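Local coordinates for protein PT26-6P (Thermococcus sp., PDB 2WB7) that is of unknown function but is encoded by a family of extrachromosomal mobile elements of euryarchaea and combines two immunoglobulin-like domains with a helical domain, at residues A[82-93]-A[165-176]. Sequence-based numbering, arbitrary orientation.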
loop_
_atom_site.group_PDB
_atom_site.type_symbol
_atom_site.label_atom_id
_atom_site.label_comp_id
_atom_site.label_asym_id
_atom_site.label_seq_id
_atom_site.Cartn_x
_atom_site.Cartn_y
_atom_site.Cartn_z
ATOM N N PHE A 82 -33.364 -38.511 18.435
ATOM C CA PHE A 82 -32.173 -38.995 19.130
ATOM C C PHE A 82 -31.095 -39.346 18.133
ATOM O O PHE A 82 -29.975 -39.701 18.510
ATOM C CB PHE A 82 -32.512 -40.239 19.958
ATOM C CG PHE A 82 -33.868 -40.182 20.597
ATOM C CD1 PHE A 82 -35.018 -40.308 19.826
ATOM C CD2 PHE A 82 -33.996 -39.987 21.965
ATOM C CE1 PHE A 82 -36.268 -40.240 20.411
ATOM C CE2 PHE A 82 -35.243 -39.919 22.554
ATOM C CZ PHE A 82 -36.382 -40.043 21.776
ATOM N N ASN A 83 -31.449 -39.267 16.854
ATOM C CA ASN A 83 -30.517 -39.589 15.785
ATOM C C ASN A 83 -29.425 -38.539 15.627
ATOM O O ASN A 83 -29.181 -38.026 14.538
ATOM C CB ASN A 83 -31.270 -39.806 14.477
ATOM C CG ASN A 83 -31.900 -41.171 14.407
ATOM O OD1 ASN A 83 -32.591 -41.496 13.452
ATOM N ND2 ASN A 83 -31.664 -41.984 15.432
ATOM N N LYS A 84 -28.762 -38.248 16.738
ATOM C CA LYS A 84 -27.784 -37.176 16.801
ATOM C C LYS A 84 -26.570 -37.378 15.896
ATOM O O LYS A 84 -26.037 -38.484 15.765
ATOM C CB LYS A 84 -27.337 -36.965 18.245
ATOM C CG LYS A 84 -28.426 -36.366 19.113
ATOM C CD LYS A 84 -28.017 -36.379 20.573
ATOM C CE LYS A 84 -29.039 -35.663 21.444
ATOM N NZ LYS A 84 -28.606 -35.611 22.877
ATOM N N VAL A 85 -26.149 -36.277 15.275
ATOM C CA VAL A 85 -24.946 -36.237 14.465
ATOM C C VAL A 85 -23.762 -35.835 15.340
ATOM O O VAL A 85 -23.806 -34.808 16.001
ATOM C CB VAL A 85 -25.102 -35.223 13.330
ATOM C CG1 VAL A 85 -23.785 -35.023 12.638
ATOM C CG2 VAL A 85 -26.157 -35.698 12.349
ATOM N N HIS A 86 -22.725 -36.666 15.367
ATOM C CA HIS A 86 -21.496 -36.361 16.112
ATOM C C HIS A 86 -20.412 -35.906 15.147
ATOM O O HIS A 86 -20.202 -36.543 14.110
ATOM C CB HIS A 86 -20.982 -37.601 16.842
ATOM C CG HIS A 86 -21.847 -38.046 17.975
ATOM N ND1 HIS A 86 -21.451 -37.950 19.291
ATOM C CD2 HIS A 86 -23.079 -38.606 17.992
ATOM C CE1 HIS A 86 -22.407 -38.419 20.072
ATOM N NE2 HIS A 86 -23.404 -38.827 19.308
ATOM N N ILE A 87 -19.712 -34.823 15.475
ATOM C CA ILE A 87 -18.598 -34.395 14.627
ATOM C C ILE A 87 -17.287 -34.710 15.329
ATOM O O ILE A 87 -17.026 -34.213 16.427
ATOM C CB ILE A 87 -18.696 -32.911 14.264
ATOM C CG1 ILE A 87 -20.110 -32.584 13.812
ATOM C CG2 ILE A 87 -17.743 -32.585 13.147
ATOM C CD1 ILE A 87 -20.290 -31.132 13.475
ATOM N N THR A 88 -16.473 -35.560 14.715
ATOM C CA THR A 88 -15.275 -36.053 15.393
ATOM C C THR A 88 -14.036 -35.265 15.033
ATOM O O THR A 88 -13.070 -35.198 15.813
ATOM C CB THR A 88 -14.998 -37.512 15.061
ATOM O OG1 THR A 88 -16.233 -38.232 15.053
ATOM C CG2 THR A 88 -14.064 -38.114 16.112
ATOM N N GLU A 89 -14.062 -34.673 13.846
ATOM C CA GLU A 89 -12.909 -33.952 13.367
ATOM C C GLU A 89 -13.244 -33.147 12.136
ATOM O O GLU A 89 -13.683 -33.694 11.131
ATOM C CB GLU A 89 -11.789 -34.935 13.034
ATOM C CG GLU A 89 -10.588 -34.290 12.386
ATOM C CD GLU A 89 -9.800 -35.263 11.533
ATOM O OE1 GLU A 89 -10.251 -35.552 10.400
ATOM O OE2 GLU A 89 -8.728 -35.729 11.990
ATOM N N VAL A 90 -13.044 -31.836 12.221
ATOM C CA VAL A 90 -13.105 -30.992 11.040
ATOM C C VAL A 90 -11.703 -30.504 10.705
ATOM O O VAL A 90 -10.906 -30.155 11.586
ATOM C CB VAL A 90 -14.056 -29.801 11.214
ATOM C CG1 VAL A 90 -14.096 -28.959 9.934
ATOM C CG2 VAL A 90 -15.449 -30.285 11.589
ATOM N N THR A 91 -11.408 -30.504 9.415
ATOM C CA THR A 91 -10.099 -30.154 8.923
ATOM C C THR A 91 -10.244 -29.206 7.746
ATOM O O THR A 91 -10.946 -29.511 6.783
ATOM C CB THR A 91 -9.342 -31.417 8.475
ATOM O OG1 THR A 91 -8.854 -32.107 9.627
ATOM C CG2 THR A 91 -8.182 -31.072 7.560
ATOM N N ALA A 92 -9.592 -28.050 7.828
ATOM C CA ALA A 92 -9.549 -27.135 6.691
ATOM C C ALA A 92 -8.118 -26.713 6.326
ATOM O O ALA A 92 -7.216 -26.656 7.174
ATOM C CB ALA A 92 -10.434 -25.920 6.940
ATOM N N TYR A 93 -7.924 -26.428 5.046
ATOM C CA TYR A 93 -6.628 -26.012 4.550
ATOM C C TYR A 93 -6.742 -25.380 3.170
ATOM O O TYR A 93 -7.792 -25.455 2.512
ATOM C CB TYR A 93 -5.655 -27.191 4.512
ATOM C CG TYR A 93 -6.164 -28.380 3.734
ATOM C CD1 TYR A 93 -6.671 -29.499 4.388
ATOM C CD2 TYR A 93 -6.142 -28.384 2.347
ATOM C CE1 TYR A 93 -7.142 -30.586 3.675
ATOM C CE2 TYR A 93 -6.606 -29.459 1.630
ATOM C CZ TYR A 93 -7.102 -30.558 2.292
ATOM O OH TYR A 93 -7.562 -31.631 1.561
ATOM N N ILE A 165 -9.775 -23.285 -1.005
ATOM C CA ILE A 165 -9.928 -23.840 0.329
ATOM C C ILE A 165 -10.798 -25.098 0.306
ATOM O O ILE A 165 -11.817 -25.162 -0.380
ATOM C CB ILE A 165 -10.547 -22.822 1.300
ATOM C CG1 ILE A 165 -9.722 -21.540 1.316
ATOM C CG2 ILE A 165 -10.630 -23.404 2.705
ATOM C CD1 ILE A 165 -10.311 -20.468 2.200
ATOM N N ARG A 166 -10.395 -26.109 1.054
ATOM C CA ARG A 166 -11.271 -27.250 1.210
ATOM C C ARG A 166 -11.415 -27.705 2.666
ATOM O O ARG A 166 -10.497 -27.553 3.493
ATOM C CB ARG A 166 -10.890 -28.393 0.256
ATOM C CG ARG A 166 -9.735 -29.285 0.693
ATOM C CD ARG A 166 -9.777 -30.614 -0.095
ATOM N NE ARG A 166 -9.832 -30.445 -1.557
ATOM C CZ ARG A 166 -8.983 -31.017 -2.418
ATOM N NH1 ARG A 166 -8.003 -31.797 -1.974
ATOM N NH2 ARG A 166 -9.109 -30.815 -3.724
ATOM N N VAL A 167 -12.600 -28.232 2.967
ATOM C CA VAL A 167 -12.969 -28.628 4.316
ATOM C C VAL A 167 -13.380 -30.097 4.358
ATOM O O VAL A 167 -14.022 -30.609 3.435
ATOM C CB VAL A 167 -14.140 -27.779 4.834
ATOM C CG1 VAL A 167 -14.396 -28.061 6.314
ATOM C CG2 VAL A 167 -13.864 -26.297 4.601
ATOM N N ILE A 168 -13.010 -30.778 5.433
ATOM C CA ILE A 168 -13.368 -32.176 5.584
ATOM C C ILE A 168 -13.983 -32.413 6.948
ATOM O O ILE A 168 -13.362 -32.149 7.976
ATOM C CB ILE A 168 -12.159 -33.091 5.365
ATOM C CG1 ILE A 168 -11.652 -32.916 3.932
ATOM C CG2 ILE A 168 -12.529 -34.545 5.647
ATOM C CD1 ILE A 168 -10.547 -33.892 3.521
ATOM N N VAL A 169 -15.227 -32.886 6.942
ATOM C CA VAL A 169 -15.934 -33.176 8.176
ATOM C C VAL A 169 -16.096 -34.682 8.338
ATOM O O VAL A 169 -16.497 -35.390 7.404
ATOM C CB VAL A 169 -17.323 -32.490 8.235
ATOM C CG1 VAL A 169 -17.900 -32.557 9.661
ATOM C CG2 VAL A 169 -17.230 -31.054 7.733
ATOM N N LYS A 170 -15.793 -35.155 9.538
ATOM C CA LYS A 170 -15.883 -36.563 9.842
ATOM C C LYS A 170 -16.613 -36.773 11.157
ATOM O O LYS A 170 -16.562 -35.927 12.060
ATOM C CB LYS A 170 -14.485 -37.170 9.915
ATOM C CG LYS A 170 -13.751 -37.146 8.592
ATOM C CD LYS A 170 -12.411 -37.860 8.697
ATOM C CE LYS A 170 -11.671 -37.800 7.369
ATOM N NZ LYS A 170 -10.324 -38.447 7.452
ATOM N N GLY A 171 -17.293 -37.910 11.254
ATOM C CA GLY A 171 -18.026 -38.281 12.451
ATOM C C GLY A 171 -19.078 -39.308 12.103
ATOM O O GLY A 171 -19.028 -39.913 11.023
ATOM N N TYR A 172 -20.047 -39.497 12.995
ATOM C CA TYR A 172 -21.074 -40.511 12.784
ATOM C C TYR A 172 -22.458 -40.096 13.254
ATOM O O TYR A 172 -22.598 -39.350 14.228
ATOM C CB TYR A 172 -20.685 -41.782 13.516
ATOM C CG TYR A 172 -20.639 -41.609 15.017
ATOM C CD1 TYR A 172 -21.793 -41.715 15.783
ATOM C CD2 TYR A 172 -19.445 -41.343 15.664
ATOM C CE1 TYR A 172 -21.754 -41.568 17.150
ATOM C CE2 TYR A 172 -19.396 -41.195 17.033
ATOM C CZ TYR A 172 -20.550 -41.311 17.774
ATOM O OH TYR A 172 -20.507 -41.159 19.144
ATOM N N GLN A 173 -23.483 -40.603 12.572
ATOM C CA GLN A 173 -24.855 -40.387 13.008
ATOM C C GLN A 173 -25.397 -41.579 13.786
ATOM O O GLN A 173 -25.175 -42.738 13.410
ATOM C CB GLN A 173 -25.779 -40.086 11.835
ATOM C CG GLN A 173 -27.124 -39.571 12.289
ATOM C CD GLN A 173 -27.959 -39.060 11.147
ATOM O OE1 GLN A 173 -27.601 -39.236 9.980
ATOM N NE2 GLN A 173 -29.091 -38.428 11.469
ATOM N N GLU A 174 -26.112 -41.287 14.871
ATOM C CA GLU A 174 -26.777 -42.319 15.641
ATOM C C GLU A 174 -28.066 -42.753 14.946
ATOM O O GLU A 174 -28.808 -41.919 14.412
ATOM C CB GLU A 174 -27.099 -41.812 17.037
ATOM C CG GLU A 174 -25.880 -41.524 17.901
ATOM C CD GLU A 174 -26.264 -41.075 19.310
ATOM O OE1 GLU A 174 -25.797 -40.001 19.751
ATOM O OE2 GLU A 174 -27.045 -41.789 19.977
ATOM N N ALA A 175 -28.313 -44.063 14.948
ATOM C CA ALA A 175 -29.564 -44.629 14.451
ATOM C C ALA A 175 -30.320 -45.237 15.631
ATOM O O ALA A 175 -29.766 -46.048 16.365
ATOM C CB ALA A 175 -29.274 -45.690 13.395
ATOM N N TRP A 176 -31.573 -44.837 15.818
ATOM C CA TRP A 176 -32.396 -45.352 16.912
ATOM C C TRP A 176 -33.671 -46.004 16.370
ATOM O O TRP A 176 -34.281 -45.479 15.440
ATOM C CB TRP A 176 -32.757 -44.225 17.892
ATOM C CG TRP A 176 -31.599 -43.737 18.734
ATOM C CD1 TRP A 176 -30.465 -43.125 18.286
ATOM C CD2 TRP A 176 -31.471 -43.815 20.170
ATOM N NE1 TRP A 176 -29.638 -42.816 19.347
ATOM C CE2 TRP A 176 -30.231 -43.227 20.512
ATOM C CE3 TRP A 176 -32.279 -44.326 21.195
ATOM C CZ2 TRP A 176 -29.779 -43.144 21.836
ATOM C CZ3 TRP A 176 -31.826 -44.240 22.512
ATOM C CH2 TRP A 176 -30.587 -43.652 22.817
#
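His86 is engaged by the opposite strand at both face and edge. Its ring lies on that of Tyr172 as an offset stack, centroids 4.4 Å apart and planes at 17°, while its NE2 donates to Glu174 OE1 at 2.7 Å, the acceptor lying almost exactly in the imidazole plane. That bond reaches OE1 on its anti side, somewhat out of the carboxylate plane; OE2 accepts from Trp176 NE1 (2.9 Å), so two ring N-H groups fix the carboxylate and would probably favour its charged form. Tyr172 carries its ring over His86 because CG sits between backbone N and carbonyl carbon (chi1 64°). Phe82 CB stands 3.6 Å from the Trp176 five-membered ring centroid, over the face. These residues lie at one end of the antiparallel pairing between strands 85-96 and 163-178 in the first immunoglobulin-like domain. A classic beta bulge interrupts it: Thr88 N bonds Lys170 O at 2.7 Å, and Glu89 N reaches the same oxygen weakly. Beyond the bulge, Val90, Ala92, Val167 and Val169 share a buried face, with Val90 CG1 3.7 Å from Val167 CG1; Ala92 also touches Ile71. On the other face Tyr93 crosses the Arg166 chain, whose guanidinium forms a salt bridge with Glu213.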